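Local coordinates for protein endonuclease 2 (Arabidopsis thaliana, PDB 4CXP) that cleaves RNA and single-stranded DNA, and less readily double-stranded DNA, endonucleolytically to 5'-phosphorylated products with the help of three divalent metal ions, at residues Y90-Q95 with T112-F117. Residues are numbered along the deposited sequence; the frame is centred on the assembly and turned at random. Where two conformers were deposited one is given.
Sequences YNYTTQ and TEALLF. With NAG (2-acetamido-2-deoxy-beta-D-glucopyranose), chain B; NAG (2-acetamido-2-deoxy-beta-D-glucopyranose), chain C.
Tyr92 and Phe117 form an offset stack: their ring centroids lie 4.6 Å apart and their planes differ by 26°. The displacement sets Phe117 CD2 over one face of the tyrosine near its rim, 3.4 Å from Tyr92 CZ, while Phe117 CB makes a CH-pi contact 3.8 Å from the Tyr92 ring centroid. In Tyr92, CG stands anti to the carbonyl carbon (chi1 -66°), which carries the ring across to the 112-117 helix. Its CD1 packs against Ala114, 3.9 Å from Ala114 CB; that small residue sits where the backbones come nearest, the segment axes passing at 8.8 Å. The contact thus joins two helices of the largely helical S1/P1 nuclease fold.

The opposite face of the tyrosine meets Asn91 ND2, the atom N-glycosylated by the chain B NAG. In the plane of the ring, at its edge, Tyr92 OH hydrogen-bonds O6 of the chain B NAG at 2.8 Å. Gln95 flanks this linkage: Gln95 NE2 donates a bent bond (144°) to Asn91 OD1 at 3.0 Å, from above the side-chain carbonyl plane of Asn91. The same NE2 also donates to O5 of the chain B NAG, while Gln95 OE1 rests 3.6 Å from Ala114 CB. Beyond the pair, Trp43 meets Phe117 edge-to-face, and Val47 of the substrate site lies near Phe117.

With an alanine at Tyr92, Phe117 would probably lose its stacking face and the chain B NAG O6 its hydroxyl mate. Segments 90-95 and 112-117 thus meet mainly through aromatic and apolar groups, whereas the hydrogen bonds of Tyr92 and Gln95 to the first glycan residue probably restrain its orientation against the protein surface.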
loop_
_atom_site.group_PDB
_atom_site.type_symbol
_atom_site.label_atom_id
_atom_site.label_comp_id
_atom_site.label_asym_id
_atom_site.label_seq_id
_atom_site.Cartn_x
_atom_site.Cartn_y
_atom_site.Cartn_z
ATOM N N TYR A 90 -0.081 -13.428 -0.828
ATOM C CA TYR A 90 -0.579 -14.797 -0.818
ATOM C C TYR A 90 0.028 -15.606 0.329
ATOM O O TYR A 90 -0.681 -16.334 1.023
ATOM C CB TYR A 90 -0.286 -15.482 -2.142
ATOM C CG TYR A 90 -1.128 -15.047 -3.333
ATOM C CD1 TYR A 90 -2.513 -15.063 -3.294
ATOM C CD2 TYR A 90 -0.516 -14.671 -4.516
ATOM C CE1 TYR A 90 -3.259 -14.742 -4.416
ATOM C CE2 TYR A 90 -1.253 -14.335 -5.638
ATOM C CZ TYR A 90 -2.629 -14.377 -5.588
ATOM O OH TYR A 90 -3.380 -14.046 -6.705
ATOM N N ASN A 91 1.331 -15.468 0.527
ATOM C CA ASN A 91 2.046 -16.226 1.563
ATOM C C ASN A 91 1.513 -15.951 2.946
ATOM O O ASN A 91 1.152 -16.875 3.691
ATOM C CB ASN A 91 3.491 -15.801 1.518
ATOM C CG ASN A 91 4.418 -16.569 2.403
ATOM O OD1 ASN A 91 4.186 -17.723 2.783
ATOM N ND2 ASN A 91 5.524 -15.904 2.730
ATOM N N TYR A 92 1.485 -14.676 3.316
ATOM C CA TYR A 92 1.141 -14.319 4.679
ATOM C C TYR A 92 -0.346 -14.459 4.951
ATOM O O TYR A 92 -0.731 -14.798 6.078
ATOM C CB TYR A 92 1.732 -12.945 5.037
ATOM C CG TYR A 92 3.244 -12.978 5.070
ATOM C CD1 TYR A 92 3.898 -13.709 6.040
ATOM C CD2 TYR A 92 4.018 -12.342 4.114
ATOM C CE1 TYR A 92 5.275 -13.801 6.054
ATOM C CE2 TYR A 92 5.394 -12.432 4.120
ATOM C CZ TYR A 92 6.022 -13.159 5.096
ATOM O OH TYR A 92 7.386 -13.246 5.068
ATOM N N THR A 93 -1.206 -14.264 3.943
ATOM C CA THR A 93 -2.613 -14.535 4.126
ATOM C C THR A 93 -2.851 -16.043 4.405
ATOM O O THR A 93 -3.621 -16.424 5.275
ATOM C CB THR A 93 -3.473 -13.977 2.960
ATOM O OG1 THR A 93 -3.082 -14.494 1.725
ATOM C CG2 THR A 93 -3.432 -12.494 2.878
ATOM N N THR A 94 -2.150 -16.884 3.657
ATOM C CA THR A 94 -2.257 -18.323 3.864
ATOM C C THR A 94 -1.828 -18.685 5.279
ATOM O O THR A 94 -2.492 -19.459 5.940
ATOM C CB THR A 94 -1.454 -19.095 2.818
ATOM O OG1 THR A 94 -2.085 -18.898 1.554
ATOM C CG2 THR A 94 -1.417 -20.578 3.128
ATOM N N GLN A 95 -0.727 -18.115 5.754
ATOM C CA GLN A 95 -0.279 -18.389 7.113
ATOM C C GLN A 95 -1.349 -18.021 8.142
ATOM O O GLN A 95 -1.594 -18.775 9.086
ATOM C CB GLN A 95 1.012 -17.643 7.411
ATOM C CG GLN A 95 2.192 -18.128 6.602
ATOM C CD GLN A 95 3.413 -17.276 6.803
ATOM O OE1 GLN A 95 3.583 -16.653 7.847
ATOM N NE2 GLN A 95 4.266 -17.226 5.787
ATOM N N THR A 112 2.236 -13.113 14.383
ATOM C CA THR A 112 2.357 -11.678 14.575
ATOM C C THR A 112 3.100 -11.065 13.381
ATOM O O THR A 112 2.646 -10.084 12.795
ATOM C CB THR A 112 3.053 -11.338 15.888
ATOM O OG1 THR A 112 2.229 -11.811 16.961
ATOM C CG2 THR A 112 3.309 -9.846 16.024
ATOM N N GLU A 113 4.226 -11.650 13.006
ATOM C CA GLU A 113 4.913 -11.202 11.797
ATOM C C GLU A 113 4.000 -11.313 10.586
ATOM O O GLU A 113 3.969 -10.405 9.759
ATOM C CB GLU A 113 6.215 -11.965 11.550
ATOM C CG GLU A 113 7.284 -11.653 12.577
ATOM C CD GLU A 113 8.675 -12.179 12.252
ATOM O OE1 GLU A 113 8.838 -12.971 11.294
ATOM O OE2 GLU A 113 9.618 -11.791 12.983
ATOM N N ALA A 114 3.245 -12.397 10.445
ATOM C CA ALA A 114 2.394 -12.531 9.268
ATOM C C ALA A 114 1.369 -11.394 9.207
ATOM O O ALA A 114 1.122 -10.849 8.131
ATOM C CB ALA A 114 1.688 -13.873 9.242
ATOM N N LEU A 115 0.780 -11.039 10.347
ATOM C CA LEU A 115 -0.175 -9.930 10.394
ATOM C C LEU A 115 0.493 -8.624 9.977
ATOM O O LEU A 115 -0.072 -7.846 9.202
ATOM C CB LEU A 115 -0.769 -9.815 11.805
ATOM C CG LEU A 115 -1.688 -8.614 12.006
ATOM C CD1 LEU A 115 -2.913 -8.644 11.078
ATOM C CD2 LEU A 115 -2.096 -8.528 13.469
ATOM N N LEU A 116 1.678 -8.360 10.510
ATOM C CA LEU A 116 2.362 -7.113 10.221
ATOM C C LEU A 116 2.822 -7.043 8.773
ATOM O O LEU A 116 2.780 -5.976 8.155
ATOM C CB LEU A 116 3.523 -6.901 11.198
ATOM C CG LEU A 116 3.129 -6.828 12.678
ATOM C CD1 LEU A 116 4.357 -6.558 13.516
ATOM C CD2 LEU A 116 2.053 -5.771 12.941
ATOM N N PHE A 117 3.255 -8.169 8.228
ATOM C CA PHE A 117 3.622 -8.225 6.823
ATOM C C PHE A 117 2.396 -8.031 5.925
ATOM O O PHE A 117 2.437 -7.237 5.002
ATOM C CB PHE A 117 4.296 -9.562 6.481
ATOM C CG PHE A 117 5.766 -9.651 6.815
ATOM C CD1 PHE A 117 6.667 -8.693 6.368
ATOM C CD2 PHE A 117 6.263 -10.747 7.521
ATOM C CE1 PHE A 117 8.021 -8.822 6.607
ATOM C CE2 PHE A 117 7.616 -10.878 7.765
ATOM C CZ PHE A 117 8.498 -9.922 7.311
HETATM C C1 NAG B . 6.676 -16.484 3.394
HETATM C C2 NAG B . 7.885 -15.926 2.585
HETATM C C3 NAG B . 9.152 -16.644 3.029
HETATM C C4 NAG B . 9.296 -16.536 4.547
HETATM C C5 NAG B . 7.995 -16.896 5.265
HETATM C C6 NAG B . 8.029 -16.537 6.738
HETATM C C7 NAG B . 7.129 -15.113 0.386
HETATM C C8 NAG B . 7.045 -15.362 -1.082
HETATM N N2 NAG B . 7.742 -16.036 1.135
HETATM O O3 NAG B . 10.283 -16.113 2.327
HETATM O O4 NAG B . 10.254 -17.434 5.075
HETATM O O5 NAG B . 6.865 -16.230 4.736
HETATM O O6 NAG B . 8.332 -15.161 6.872
HETATM O O7 NAG B . 6.634 -14.095 0.888
HETATM C C1 NAG C . 7.156 -12.985 16.577
HETATM C C2 NAG C . 7.905 -13.247 17.864
HETATM C C3 NAG C . 8.045 -11.953 18.662
HETATM C C4 NAG C . 8.683 -10.858 17.812
HETATM C C5 NAG C . 7.859 -10.686 16.537
HETATM C C6 NAG C . 8.454 -9.657 15.580
HETATM C C7 NAG C . 7.800 -15.538 18.859
HETATM C C8 NAG C . 9.192 -15.830 18.396
HETATM N N2 NAG C . 7.258 -14.340 18.604
HETATM O O3 NAG C . 8.780 -12.183 19.849
HETATM O O4 NAG C . 8.617 -9.649 18.535
HETATM O O5 NAG C . 7.777 -11.912 15.872
HETATM O O6 NAG C . 9.678 -10.106 15.059
HETATM O O7 NAG C . 7.202 -16.420 19.510
#